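Local coordinates for protein mercuric reductase (Metallosphaera sedula, PDB 4YWO) that probably uses NADPH and bound FAD to reduce mercuric ion to elemental mercury, working as a homodimer of the pyridine nucleotide-disulfide oxidoreductase family, at residues Leu18-Tyr23 against Val39-Ile44; Ala26-Met31 against Asp106-Tyr111; His126-Asn131 against Glu138-Ala143. All coordinates share one frame; numbering follows the deposited sequence.

Contact 1: Leu18-Tyr23 against Val39-Ile44; sequences LAIIGY and VKPVLI. With FAD (flavin-adenine dinucleotide), chain B.
Strands 18-21 and 42-44 lie parallel as neighbours in the first beta-alpha-beta unit of the FAD-binding Rossmann fold, with helix 25-36 as the crossover. At Leu18 a water bridges Leu18 N to Lys40 O, and Val42 N donates to Leu18 O (2.9 Å) in the carbonyl plane. Leu18 CG is anti to the backbone N (chi1 175°), so the side chain runs beside Pro41. Ala19 and Val42 point to one face of the sheet, with Ile21 and Ile44; Ile20 and Leu43 point to the other. The backbone of Ala19 bonds to strand 139-142. Ile20 is gripped twice: its N donates to Val42 O (2.8 Å), and its O accepts Ile44 N almost along the C=O axis. Ile20 CD1 rests on Pro41 CB (3.7 Å) and CG2 meets Leu43 CD1 (3.6 Å), on the face under helix 25-36. Ile21 CD1 lies beside Ile44 CD1, while Ile21 CG2 touches FAD C2A (3.8 Å) of the adenine. Gly22 N closes the pairing on Ile44 O (2.7 Å). At phi 110°, Gly22, a glycine of the Rossmann-type turn, carries the chain past the FAD ribose. Tyr23, its OH held by Gly47 O, sets CB 4.0 Å from Leu43 CD1, the methyl that also sits against the buried Gly22 O.

Contact 2: Ala26-Met31 against Asp106-Tyr111; sequences AGFAAM and DLLSYY
Phe28 brings the tip of its ring against Leu108, CZ lying 3.9 Å from Leu108 CD2, with the two side chains crossing at about a right angle. Leu107 approaches the same ring differently: its CB stands at the ring edge, near the plane, 4.2 Å from Phe28 CE2. The ring gets there through an unusual first torsion, chi1 -95°, off the staggered position. Tyr104 meets it edge-to-face from helix 87-110, and Tyr23 and Ile49 pack on it too.

One turn further on, Met31 carries the other half of the contact. CG is anti to the backbone N and the chain stays extended until it bends at SD (chi3 56°). The sulfur touches Leu108 CD2 at 4.0 Å, so this one methyl meets both Phe28 CZ and Met31 SD. Beyond the bend, Met31 CE reaches Tyr111 CD2 at 4.2 Å, the side chains crossing obliquely. Within its own segment the Tyr111 ring has Tyr110 CD2 over the centre of one face, and Leu107 O, which accepts Tyr111 N at 2.9 Å, in plane at its edge.

The axes of helices 26-31 and 106-110 run nearly parallel, 19° apart, but at 11.8 Å they leave the meeting to side chains, mainly apolar at the points of contact. Elsewhere on helix 25-36, Ala29 and Ala30 meet helix 314-330, and Ala26 N binds the FAD phosphate oxygen O1P. This is the dinucleotide-binding helix of a Rossmann fold, following the glycine-rich turn with its N-terminal end at the pyrophosphate, here flanked by helix 87-110.

Contact 3: His126-Asn131 against Glu138-Ala143; sequences HAVKVN and EKFVIA. With FAD (flavin-adenine dinucleotide), chain B.
At Glu138 the chain turns a corner, leaving the three-stranded antiparallel sheet to enter the parallel sheet of the FAD-binding domain. Here the carbonyl matters more than the side chain: Glu138 O lies in the plane of the His126 ring, at its edge, 3.7 Å from CD2 and 3.8 Å from NE2. The backbone of Lys139 then pairs with Ala19 in the parallel sheet. Phe140 carries the packing. CG is anti to the carbonyl carbon (chi1 -70°), which sends the ring across to strand 127-130. The ring edge meets His126 O in plane, CE1 and CZ each 3.6 Å from that oxygen. Farther round, Phe140 CE2 touches Val128 CG1 at 3.7 Å, the two side chains sliding past each other in opposite directions. Phe122 meets the Phe140 ring edge-to-face, and Ile142, two residues on, packs on Phe122 as well. Ala143 ends the run at the cofactor, its O 3.4 Å from FAD C5B. Each carbonyl oxygen thus lies in a ring plane beside a bond of the rim, at van der Waals distance, so the seam between the two sheets rests on shape and on the apolar packing of Phe140 with Val128.

From the N terminus, strand 16-21 opens contact 1 and runs into helix 25-36, which opens contact 2. Contact 1 closes first, when the chain returns as strand 42-45; contact 2 closes only after two long helices, at the end of helix 87-110, so the two cross along the chain. Contact 3 follows in series and closes a short loop through strand 133-137. Contacts 1 and 3 share the parallel sheet, where Ile21 O probably accepts Ala143 N at 2.7 Å. Ile20 packs under the helix of contact 2, and Ala26 touches Ala143. Together they tie helix 87-110 and the small antiparallel sheet to the Rossmann core, whose strand ends and helix 25-36 meet FAD.

Contact 1: Leu18-Tyr23 against Val39-Ile44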
loop_
_atom_site.group_PDB
_atom_site.type_symbol
_atom_site.label_atom_id
_atom_site.label_comp_id
_atom_site.label_asym_id
_atom_site.label_seq_id
_atom_site.Cartn_x
_atom_site.Cartn_y
_atom_site.Cartn_z
ATOM N N LEU A 18 -18.924 -12.159 32.984
ATOM C CA LEU A 18 -19.100 -11.990 31.548
ATOM C C LEU A 18 -19.185 -13.296 30.815
ATOM O O LEU A 18 -18.341 -14.211 30.984
ATOM C CB LEU A 18 -17.938 -11.170 30.959
ATOM C CG LEU A 18 -17.918 -11.019 29.431
ATOM C CD1 LEU A 18 -18.978 -10.058 29.099
ATOM C CD2 LEU A 18 -16.589 -10.387 28.931
ATOM N N ALA A 19 -20.188 -13.370 29.941
ATOM C CA ALA A 19 -20.296 -14.460 28.987
ATOM C C ALA A 19 -20.292 -13.889 27.573
ATOM O O ALA A 19 -21.024 -12.930 27.281
ATOM C CB ALA A 19 -21.565 -15.288 29.173
ATOM N N ILE A 20 -19.521 -14.563 26.708
ATOM C CA ILE A 20 -19.403 -14.198 25.307
ATOM C C ILE A 20 -19.956 -15.254 24.447
ATOM O O ILE A 20 -19.549 -16.427 24.608
ATOM C CB ILE A 20 -17.876 -14.000 24.919
ATOM C CG1 ILE A 20 -17.271 -12.924 25.753
ATOM C CG2 ILE A 20 -17.728 -13.656 23.426
ATOM C CD1 ILE A 20 -15.753 -13.008 25.858
ATOM N N ILE A 21 -20.889 -14.923 23.585
ATOM C CA ILE A 21 -21.559 -15.891 22.739
ATOM C C ILE A 21 -21.023 -15.808 21.334
ATOM O O ILE A 21 -21.341 -14.893 20.590
ATOM C CB ILE A 21 -23.081 -15.785 22.709
ATOM C CG1 ILE A 21 -23.654 -15.492 24.122
ATOM C CG2 ILE A 21 -23.669 -16.985 22.016
ATOM C CD1 ILE A 21 -23.476 -16.584 25.076
ATOM N N GLY A 22 -20.245 -16.811 20.963
ATOM C CA GLY A 22 -19.612 -16.927 19.640
ATOM C C GLY A 22 -18.076 -16.727 19.752
ATOM O O GLY A 22 -17.619 -15.889 20.508
ATOM N N TYR A 23 -17.326 -17.563 19.008
ATOM C CA TYR A 23 -15.863 -17.536 19.105
ATOM C C TYR A 23 -15.125 -17.321 17.750
ATOM O O TYR A 23 -14.201 -18.037 17.368
ATOM C CB TYR A 23 -15.323 -18.708 19.918
ATOM C CG TYR A 23 -15.660 -20.116 19.588
ATOM C CD1 TYR A 23 -15.961 -20.571 18.300
ATOM C CD2 TYR A 23 -15.706 -21.036 20.646
ATOM C CE1 TYR A 23 -16.198 -21.915 18.051
ATOM C CE2 TYR A 23 -15.949 -22.384 20.376
ATOM C CZ TYR A 23 -16.247 -22.818 19.109
ATOM O OH TYR A 23 -16.516 -24.153 18.848
ATOM N N VAL A 39 -10.756 -9.937 33.880
ATOM C CA VAL A 39 -11.893 -10.835 33.968
ATOM C C VAL A 39 -11.658 -12.115 33.149
ATOM O O VAL A 39 -11.245 -12.065 31.987
ATOM C CB VAL A 39 -13.185 -10.083 33.424
ATOM C CG1 VAL A 39 -14.334 -11.057 33.225
ATOM C CG2 VAL A 39 -13.592 -8.918 34.355
ATOM N N LYS A 40 -11.979 -13.243 33.734
ATOM C CA LYS A 40 -11.994 -14.514 33.087
ATOM C C LYS A 40 -13.418 -14.768 32.544
ATOM O O LYS A 40 -14.350 -15.106 33.275
ATOM C CB LYS A 40 -11.615 -15.619 34.027
ATOM C CG LYS A 40 -11.520 -16.955 33.343
ATOM C CD LYS A 40 -11.409 -18.031 34.395
ATOM C CE LYS A 40 -11.523 -19.384 33.774
ATOM N NZ LYS A 40 -11.168 -20.377 34.821
ATOM N N PRO A 41 -13.589 -14.631 31.217
ATOM C CA PRO A 41 -14.938 -14.813 30.714
ATOM C C PRO A 41 -15.298 -16.206 30.447
ATOM O O PRO A 41 -14.429 -17.084 30.297
ATOM C CB PRO A 41 -14.903 -14.057 29.349
ATOM C CG PRO A 41 -13.461 -14.117 28.920
ATOM C CD PRO A 41 -12.609 -14.253 30.190
ATOM N N VAL A 42 -16.596 -16.475 30.296
ATOM C CA VAL A 42 -17.038 -17.719 29.776
ATOM C C VAL A 42 -17.208 -17.442 28.264
ATOM O O VAL A 42 -17.793 -16.437 27.884
ATOM C CB VAL A 42 -18.406 -18.136 30.354
ATOM C CG1 VAL A 42 -18.819 -19.432 29.727
ATOM C CG2 VAL A 42 -18.352 -18.239 31.861
ATOM N N LEU A 43 -16.677 -18.314 27.440
ATOM C CA LEU A 43 -16.737 -18.161 25.960
ATOM C C LEU A 43 -17.442 -19.365 25.404
ATOM O O LEU A 43 -17.011 -20.554 25.632
ATOM C CB LEU A 43 -15.295 -18.067 25.411
ATOM C CG LEU A 43 -15.177 -17.999 23.877
ATOM C CD1 LEU A 43 -15.808 -16.753 23.359
ATOM C CD2 LEU A 43 -13.696 -18.002 23.526
ATOM N N ILE A 44 -18.596 -19.134 24.761
ATOM C CA ILE A 44 -19.397 -20.206 24.296
ATOM C C ILE A 44 -19.494 -20.160 22.809
ATOM O O ILE A 44 -19.892 -19.135 22.290
ATOM C CB ILE A 44 -20.828 -20.076 24.878
ATOM C CG1 ILE A 44 -20.796 -19.961 26.362
ATOM C CG2 ILE A 44 -21.716 -21.291 24.441
ATOM C CD1 ILE A 44 -22.055 -19.528 27.111
HETATM P PA FAD B . -18.432 -15.221 13.222
HETATM O O1A FAD B . -16.930 -15.335 13.109
HETATM O O2A FAD B . -19.319 -16.051 12.326
HETATM O O5B FAD B . -18.846 -15.513 14.751
HETATM C C5B FAD B . -19.876 -16.450 15.055
HETATM C C4B FAD B . -19.272 -17.659 15.759
HETATM O O4B FAD B . -19.968 -17.900 16.985
HETATM C C3B FAD B . -19.385 -18.910 14.904
HETATM O O3B FAD B . -18.084 -19.436 14.628
HETATM C C2B FAD B . -20.189 -19.907 15.714
HETATM O O2B FAD B . -19.406 -21.079 15.963
HETATM C C1B FAD B . -20.525 -19.217 17.027
HETATM N N9A FAD B . -21.999 -19.133 17.185
HETATM C C8A FAD B . -22.860 -18.639 16.277
HETATM N N7A FAD B . -24.139 -18.706 16.727
HETATM C C5A FAD B . -24.106 -19.256 17.955
HETATM C C6A FAD B . -25.102 -19.613 18.993
HETATM N N6A FAD B . -26.425 -19.389 18.801
HETATM N N1A FAD B . -24.647 -20.170 20.137
HETATM C C2A FAD B . -23.336 -20.397 20.340
HETATM N N3A FAD B . -22.378 -20.099 19.443
HETATM C C4A FAD B . -22.693 -19.536 18.252
HETATM N N1 FAD B . -13.969 -9.589 5.866
HETATM C C2 FAD B . -12.864 -8.825 5.677
HETATM O O2 FAD B . -12.665 -7.857 6.442
HETATM N N3 FAD B . -11.972 -9.067 4.698
HETATM C C4 FAD B . -12.113 -10.083 3.839
HETATM O O4 FAD B . -11.266 -10.282 2.940
HETATM C C4X FAD B . -13.295 -10.968 3.977
HETATM N N5 FAD B . -13.509 -12.014 3.150
HETATM C C5X FAD B . -14.598 -12.804 3.302
HETATM C C6 FAD B . -14.798 -13.875 2.439
HETATM C C7 FAD B . -15.914 -14.691 2.588
HETATM C C7M FAD B . -16.128 -15.851 1.651
HETATM C C8 FAD B . -16.896 -14.419 3.670
HETATM C C8M FAD B . -18.104 -15.305 3.829
HETATM C C9 FAD B . -16.701 -13.350 4.535
HETATM C C9A FAD B . -15.585 -12.534 4.387
HETATM N N10 FAD B . -15.379 -11.448 5.259
HETATM C C10 FAD B . -14.236 -10.647 5.073
HETATM C "C1'" FAD B . -16.331 -11.157 6.334
HETATM C "C2'" FAD B . -15.763 -11.645 7.661
HETATM O "O2'" FAD B . -15.359 -13.013 7.534
HETATM C "C3'" FAD B . -16.795 -11.521 8.775
HETATM O "O3'" FAD B . -17.316 -10.187 8.798
HETATM C "C4'" FAD B . -16.177 -11.847 10.130
HETATM O "O4'" FAD B . -15.830 -13.235 10.175
HETATM C "C5'" FAD B . -17.146 -11.529 11.263
HETATM O "O5'" FAD B . -16.816 -12.316 12.406
HETATM P P FAD B . -17.878 -12.507 13.600
HETATM O O1P FAD B . -17.141 -13.041 14.805
HETATM O O2P FAD B . -18.693 -11.242 13.715
HETATM O O3P FAD B . -18.834 -13.673 13.038
HETATM O O HOH W 1 -16.934 -14.380 33.744
#

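Contact 2: Ala26-Met31 against Asp106-Tyr111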
loop_
_atom_site.group_PDB
_atom_site.type_symbol
_atom_site.label_atom_id
_atom_site.label_comp_id
_atom_site.label_asym_id
_atom_site.label_seq_id
_atom_site.Cartn_x
_atom_site.Cartn_y
_atom_site.Cartn_z
ATOM N N ALA A 26 -15.099 -11.348 16.520
ATOM C CA ALA A 26 -15.652 -10.508 17.583
ATOM C C ALA A 26 -15.473 -11.155 18.971
ATOM O O ALA A 26 -15.142 -10.476 19.952
ATOM C CB ALA A 26 -17.072 -10.119 17.301
ATOM N N GLY A 27 -15.825 -12.459 19.085
ATOM C CA GLY A 27 -15.775 -13.113 20.341
ATOM C C GLY A 27 -14.363 -13.274 20.888
ATOM O O GLY A 27 -14.120 -13.086 22.091
ATOM N N PHE A 28 -13.450 -13.543 19.965
ATOM C CA PHE A 28 -12.045 -13.540 20.399
ATOM C C PHE A 28 -11.517 -12.221 20.888
ATOM O O PHE A 28 -10.776 -12.194 21.930
ATOM C CB PHE A 28 -11.072 -14.098 19.306
ATOM C CG PHE A 28 -10.787 -15.545 19.482
ATOM C CD1 PHE A 28 -11.680 -16.509 19.031
ATOM C CD2 PHE A 28 -9.657 -15.994 20.147
ATOM C CE1 PHE A 28 -11.455 -17.859 19.189
ATOM C CE2 PHE A 28 -9.439 -17.334 20.339
ATOM C CZ PHE A 28 -10.303 -18.289 19.864
ATOM N N ALA A 29 -11.851 -11.154 20.209
ATOM C CA ALA A 29 -11.477 -9.835 20.611
ATOM C C ALA A 29 -12.063 -9.521 21.983
ATOM O O ALA A 29 -11.350 -8.995 22.859
ATOM C CB ALA A 29 -11.884 -8.863 19.592
ATOM N N ALA A 30 -13.339 -9.947 22.224
ATOM C CA ALA A 30 -13.930 -9.759 23.525
ATOM C C ALA A 30 -13.199 -10.538 24.577
ATOM O O ALA A 30 -13.049 -10.025 25.690
ATOM C CB ALA A 30 -15.425 -10.170 23.456
ATOM N N MET A 31 -12.786 -11.757 24.314
ATOM C CA MET A 31 -12.130 -12.599 25.264
ATOM C C MET A 31 -10.820 -11.943 25.696
ATOM O O MET A 31 -10.434 -11.954 26.905
ATOM C CB MET A 31 -11.853 -13.941 24.734
ATOM C CG MET A 31 -11.124 -14.822 25.733
ATOM S SD MET A 31 -10.249 -16.155 24.927
ATOM C CE MET A 31 -9.120 -15.507 23.697
ATOM N N ASP A 106 -4.188 -21.439 19.878
ATOM C CA ASP A 106 -3.114 -21.254 20.850
ATOM C C ASP A 106 -3.479 -20.172 21.870
ATOM O O ASP A 106 -2.947 -20.149 22.970
ATOM C CB ASP A 106 -1.786 -20.864 20.179
ATOM C CG ASP A 106 -1.064 -22.067 19.494
ATOM O OD1 ASP A 106 -1.422 -23.253 19.647
ATOM O OD2 ASP A 106 -0.127 -21.759 18.737
ATOM N N LEU A 107 -4.337 -19.232 21.480
ATOM C CA LEU A 107 -4.752 -18.166 22.404
ATOM C C LEU A 107 -5.646 -18.656 23.557
ATOM O O LEU A 107 -5.727 -17.976 24.595
ATOM C CB LEU A 107 -5.419 -17.037 21.666
ATOM C CG LEU A 107 -4.555 -16.358 20.613
ATOM C CD1 LEU A 107 -5.194 -15.004 20.291
ATOM C CD2 LEU A 107 -3.131 -16.265 21.085
ATOM N N LEU A 108 -6.327 -19.764 23.347
ATOM C CA LEU A 108 -7.160 -20.364 24.339
ATOM C C LEU A 108 -6.307 -20.965 25.420
ATOM O O LEU A 108 -6.808 -21.079 26.527
ATOM C CB LEU A 108 -8.074 -21.434 23.766
ATOM C CG LEU A 108 -9.067 -20.826 22.768
ATOM C CD1 LEU A 108 -9.809 -21.925 22.034
ATOM C CD2 LEU A 108 -10.080 -19.879 23.416
ATOM N N SER A 109 -5.046 -21.312 25.120
ATOM C CA SER A 109 -4.065 -21.704 26.185
ATOM C C SER A 109 -3.421 -20.521 26.856
ATOM O O SER A 109 -3.202 -20.557 28.025
ATOM C CB SER A 109 -2.902 -22.538 25.644
ATOM O OG SER A 109 -3.363 -23.593 24.872
ATOM N N TYR A 110 -3.094 -19.491 26.102
ATOM C CA TYR A 110 -2.445 -18.328 26.624
ATOM C C TYR A 110 -3.344 -17.442 27.502
ATOM O O TYR A 110 -2.933 -16.941 28.515
ATOM C CB TYR A 110 -1.833 -17.505 25.484
ATOM C CG TYR A 110 -1.119 -16.361 26.075
ATOM C CD1 TYR A 110 0.002 -16.585 26.891
ATOM C CD2 TYR A 110 -1.587 -15.071 25.926
ATOM C CE1 TYR A 110 0.623 -15.538 27.514
ATOM C CE2 TYR A 110 -0.956 -14.012 26.534
ATOM C CZ TYR A 110 0.146 -14.267 27.328
ATOM O OH TYR A 110 0.761 -13.232 27.929
ATOM N N TYR A 111 -4.588 -17.234 27.104
ATOM C CA TYR A 111 -5.451 -16.349 27.853
ATOM C C TYR A 111 -6.272 -17.203 28.801
ATOM O O TYR A 111 -6.314 -18.414 28.713
ATOM C CB TYR A 111 -6.347 -15.553 26.911
ATOM C CG TYR A 111 -5.658 -14.495 26.177
ATOM C CD1 TYR A 111 -5.370 -13.276 26.790
ATOM C CD2 TYR A 111 -5.220 -14.697 24.899
ATOM C CE1 TYR A 111 -4.746 -12.299 26.145
ATOM C CE2 TYR A 111 -4.565 -13.694 24.220
ATOM C CZ TYR A 111 -4.308 -12.526 24.855
ATOM O OH TYR A 111 -3.685 -11.519 24.269
#

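Contact 3: His126-Asn131 against Glu138-Ala143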
loop_
_atom_site.group_PDB
_atom_site.type_symbol
_atom_site.label_atom_id
_atom_site.label_comp_id
_atom_site.label_asym_id
_atom_site.label_seq_id
_atom_site.Cartn_x
_atom_site.Cartn_y
_atom_site.Cartn_z
ATOM N N HIS A 126 -30.617 -12.614 32.091
ATOM C CA HIS A 126 -29.269 -12.864 32.590
ATOM C C HIS A 126 -28.745 -14.277 32.421
ATOM O O HIS A 126 -27.780 -14.644 33.040
ATOM C CB HIS A 126 -29.063 -12.542 34.093
ATOM C CG HIS A 126 -28.906 -11.096 34.345
ATOM N ND1 HIS A 126 -29.990 -10.316 34.719
ATOM C CD2 HIS A 126 -27.841 -10.249 34.182
ATOM C CE1 HIS A 126 -29.613 -9.045 34.779
ATOM N NE2 HIS A 126 -28.311 -8.979 34.486
ATOM N N ALA A 127 -29.352 -15.093 31.527
ATOM C CA ALA A 127 -28.953 -16.469 31.395
ATOM C C ALA A 127 -29.219 -17.058 30.026
ATOM O O ALA A 127 -30.223 -16.686 29.331
ATOM C CB ALA A 127 -29.784 -17.366 32.405
ATOM N N VAL A 128 -28.350 -17.979 29.684
ATOM C CA VAL A 128 -28.484 -18.786 28.494
ATOM C C VAL A 128 -28.544 -20.243 28.965
ATOM O O VAL A 128 -28.080 -20.580 30.072
ATOM C CB VAL A 128 -27.348 -18.602 27.446
ATOM C CG1 VAL A 128 -27.373 -17.170 26.901
ATOM C CG2 VAL A 128 -26.027 -18.915 28.058
ATOM N N LYS A 129 -29.037 -21.071 28.068
ATOM C CA LYS A 129 -28.832 -22.484 28.130
ATOM C C LYS A 129 -27.873 -22.938 27.068
ATOM O O LYS A 129 -27.953 -22.496 25.902
ATOM C CB LYS A 129 -30.218 -23.254 28.058
ATOM C CG LYS A 129 -30.930 -23.088 26.734
ATOM C CD LYS A 129 -32.281 -23.879 26.591
ATOM C CE LYS A 129 -32.985 -23.467 25.277
ATOM N NZ LYS A 129 -34.173 -24.307 24.918
ATOM N N VAL A 130 -27.003 -23.847 27.484
ATOM C CA VAL A 130 -26.189 -24.573 26.528
ATOM C C VAL A 130 -25.990 -26.024 27.031
ATOM O O VAL A 130 -25.577 -26.255 28.124
ATOM C CB VAL A 130 -24.865 -23.807 26.233
ATOM C CG1 VAL A 130 -24.143 -23.441 27.501
ATOM C CG2 VAL A 130 -24.030 -24.518 25.194
ATOM N N ASN A 131 -26.156 -26.943 26.094
ATOM C CA ASN A 131 -26.015 -28.394 26.366
ATOM C C ASN A 131 -26.859 -28.778 27.640
ATOM O O ASN A 131 -26.473 -29.612 28.491
ATOM C CB ASN A 131 -24.540 -28.774 26.537
ATOM C CG ASN A 131 -23.676 -28.454 25.274
ATOM O OD1 ASN A 131 -24.145 -28.558 24.190
ATOM N ND2 ASN A 131 -22.433 -28.017 25.472
ATOM N N GLU A 138 -23.561 -11.538 34.543
ATOM C CA GLU A 138 -23.898 -10.156 34.782
ATOM C C GLU A 138 -23.963 -9.356 33.495
ATOM O O GLU A 138 -24.752 -8.448 33.325
ATOM C CB GLU A 138 -22.836 -9.498 35.710
ATOM C CG GLU A 138 -22.726 -10.143 37.096
ATOM C CD GLU A 138 -21.644 -9.543 37.995
ATOM O OE1 GLU A 138 -20.820 -8.758 37.510
ATOM O OE2 GLU A 138 -21.581 -9.907 39.194
ATOM N N LYS A 139 -23.037 -9.745 32.588
ATOM C CA LYS A 139 -22.984 -9.074 31.330
ATOM C C LYS A 139 -22.803 -10.122 30.213
ATOM O O LYS A 139 -22.150 -11.134 30.436
ATOM C CB LYS A 139 -21.765 -8.128 31.272
ATOM C CG LYS A 139 -21.785 -6.970 32.274
ATOM C CD LYS A 139 -22.800 -5.984 31.823
ATOM C CE LYS A 139 -23.129 -4.918 32.879
ATOM N NZ LYS A 139 -21.851 -4.457 33.462
ATOM N N PHE A 140 -23.352 -9.854 29.046
ATOM C CA PHE A 140 -23.176 -10.683 27.836
ATOM C C PHE A 140 -22.665 -9.838 26.684
ATOM O O PHE A 140 -23.113 -8.683 26.443
ATOM C CB PHE A 140 -24.452 -11.372 27.342
ATOM C CG PHE A 140 -24.907 -12.487 28.270
ATOM C CD1 PHE A 140 -25.594 -12.145 29.415
ATOM C CD2 PHE A 140 -24.746 -13.806 27.964
ATOM C CE1 PHE A 140 -26.081 -13.140 30.270
ATOM C CE2 PHE A 140 -25.252 -14.792 28.840
ATOM C CZ PHE A 140 -25.832 -14.442 29.991
ATOM N N VAL A 141 -21.840 -10.474 25.848
ATOM C CA VAL A 141 -21.564 -9.934 24.531
ATOM C C VAL A 141 -21.958 -10.948 23.494
ATOM O O VAL A 141 -21.442 -12.119 23.527
ATOM C CB VAL A 141 -20.045 -9.601 24.402
ATOM C CG1 VAL A 141 -19.744 -9.204 22.934
ATOM C CG2 VAL A 141 -19.613 -8.540 25.395
ATOM N N ILE A 142 -22.922 -10.604 22.656
ATOM C CA ILE A 142 -23.388 -11.493 21.604
ATOM C C ILE A 142 -22.547 -11.255 20.347
ATOM O O ILE A 142 -22.592 -10.147 19.825
ATOM C CB ILE A 142 -24.883 -11.310 21.288
ATOM C CG1 ILE A 142 -25.702 -11.477 22.622
ATOM C CG2 ILE A 142 -25.358 -12.266 20.211
ATOM C CD1 ILE A 142 -27.130 -11.170 22.436
ATOM N N ALA A 143 -21.936 -12.331 19.845
ATOM C CA ALA A 143 -21.015 -12.210 18.666
ATOM C C ALA A 143 -21.139 -13.456 17.804
ATOM O O ALA A 143 -20.202 -14.201 17.543
ATOM C CB ALA A 143 -19.637 -12.104 19.238
HETATM P PA FAD B . -18.432 -15.221 13.222
HETATM O O1A FAD B . -16.930 -15.335 13.109
HETATM O O2A FAD B . -19.319 -16.051 12.326
HETATM O O5B FAD B . -18.846 -15.513 14.751
HETATM C C5B FAD B . -19.876 -16.450 15.055
HETATM C C4B FAD B . -19.272 -17.659 15.759
HETATM O O4B FAD B . -19.968 -17.900 16.985
HETATM C C3B FAD B . -19.385 -18.910 14.904
HETATM O O3B FAD B . -18.084 -19.436 14.628
HETATM C C2B FAD B . -20.189 -19.907 15.714
HETATM O O2B FAD B . -19.406 -21.079 15.963
HETATM C C1B FAD B . -20.525 -19.217 17.027
HETATM N N9A FAD B . -21.999 -19.133 17.185
HETATM C C8A FAD B . -22.860 -18.639 16.277
HETATM N N7A FAD B . -24.139 -18.706 16.727
HETATM C C5A FAD B . -24.106 -19.256 17.955
HETATM C C6A FAD B . -25.102 -19.613 18.993
HETATM N N6A FAD B . -26.425 -19.389 18.801
HETATM N N1A FAD B . -24.647 -20.170 20.137
HETATM C C2A FAD B . -23.336 -20.397 20.340
HETATM N N3A FAD B . -22.378 -20.099 19.443
HETATM C C4A FAD B . -22.693 -19.536 18.252
HETATM N N1 FAD B . -13.969 -9.589 5.866
HETATM C C2 FAD B . -12.864 -8.825 5.677
HETATM O O2 FAD B . -12.665 -7.857 6.442
HETATM N N3 FAD B . -11.972 -9.067 4.698
HETATM C C4 FAD B . -12.113 -10.083 3.839
HETATM O O4 FAD B . -11.266 -10.282 2.940
HETATM C C4X FAD B . -13.295 -10.968 3.977
HETATM N N5 FAD B . -13.509 -12.014 3.150
HETATM C C5X FAD B . -14.598 -12.804 3.302
HETATM C C6 FAD B . -14.798 -13.875 2.439
HETATM C C7 FAD B . -15.914 -14.691 2.588
HETATM C C7M FAD B . -16.128 -15.851 1.651
HETATM C C8 FAD B . -16.896 -14.419 3.670
HETATM C C8M FAD B . -18.104 -15.305 3.829
HETATM C C9 FAD B . -16.701 -13.350 4.535
HETATM C C9A FAD B . -15.585 -12.534 4.387
HETATM N N10 FAD B . -15.379 -11.448 5.259
HETATM C C10 FAD B . -14.236 -10.647 5.073
HETATM C "C1'" FAD B . -16.331 -11.157 6.334
HETATM C "C2'" FAD B . -15.763 -11.645 7.661
HETATM O "O2'" FAD B . -15.359 -13.013 7.534
HETATM C "C3'" FAD B . -16.795 -11.521 8.775
HETATM O "O3'" FAD B . -17.316 -10.187 8.798
HETATM C "C4'" FAD B . -16.177 -11.847 10.130
HETATM O "O4'" FAD B . -15.830 -13.235 10.175
HETATM C "C5'" FAD B . -17.146 -11.529 11.263
HETATM O "O5'" FAD B . -16.816 -12.316 12.406
HETATM P P FAD B . -17.878 -12.507 13.600
HETATM O O1P FAD B . -17.141 -13.041 14.805
HETATM O O2P FAD B . -18.693 -11.242 13.715
HETATM O O3P FAD B . -18.834 -13.673 13.038
#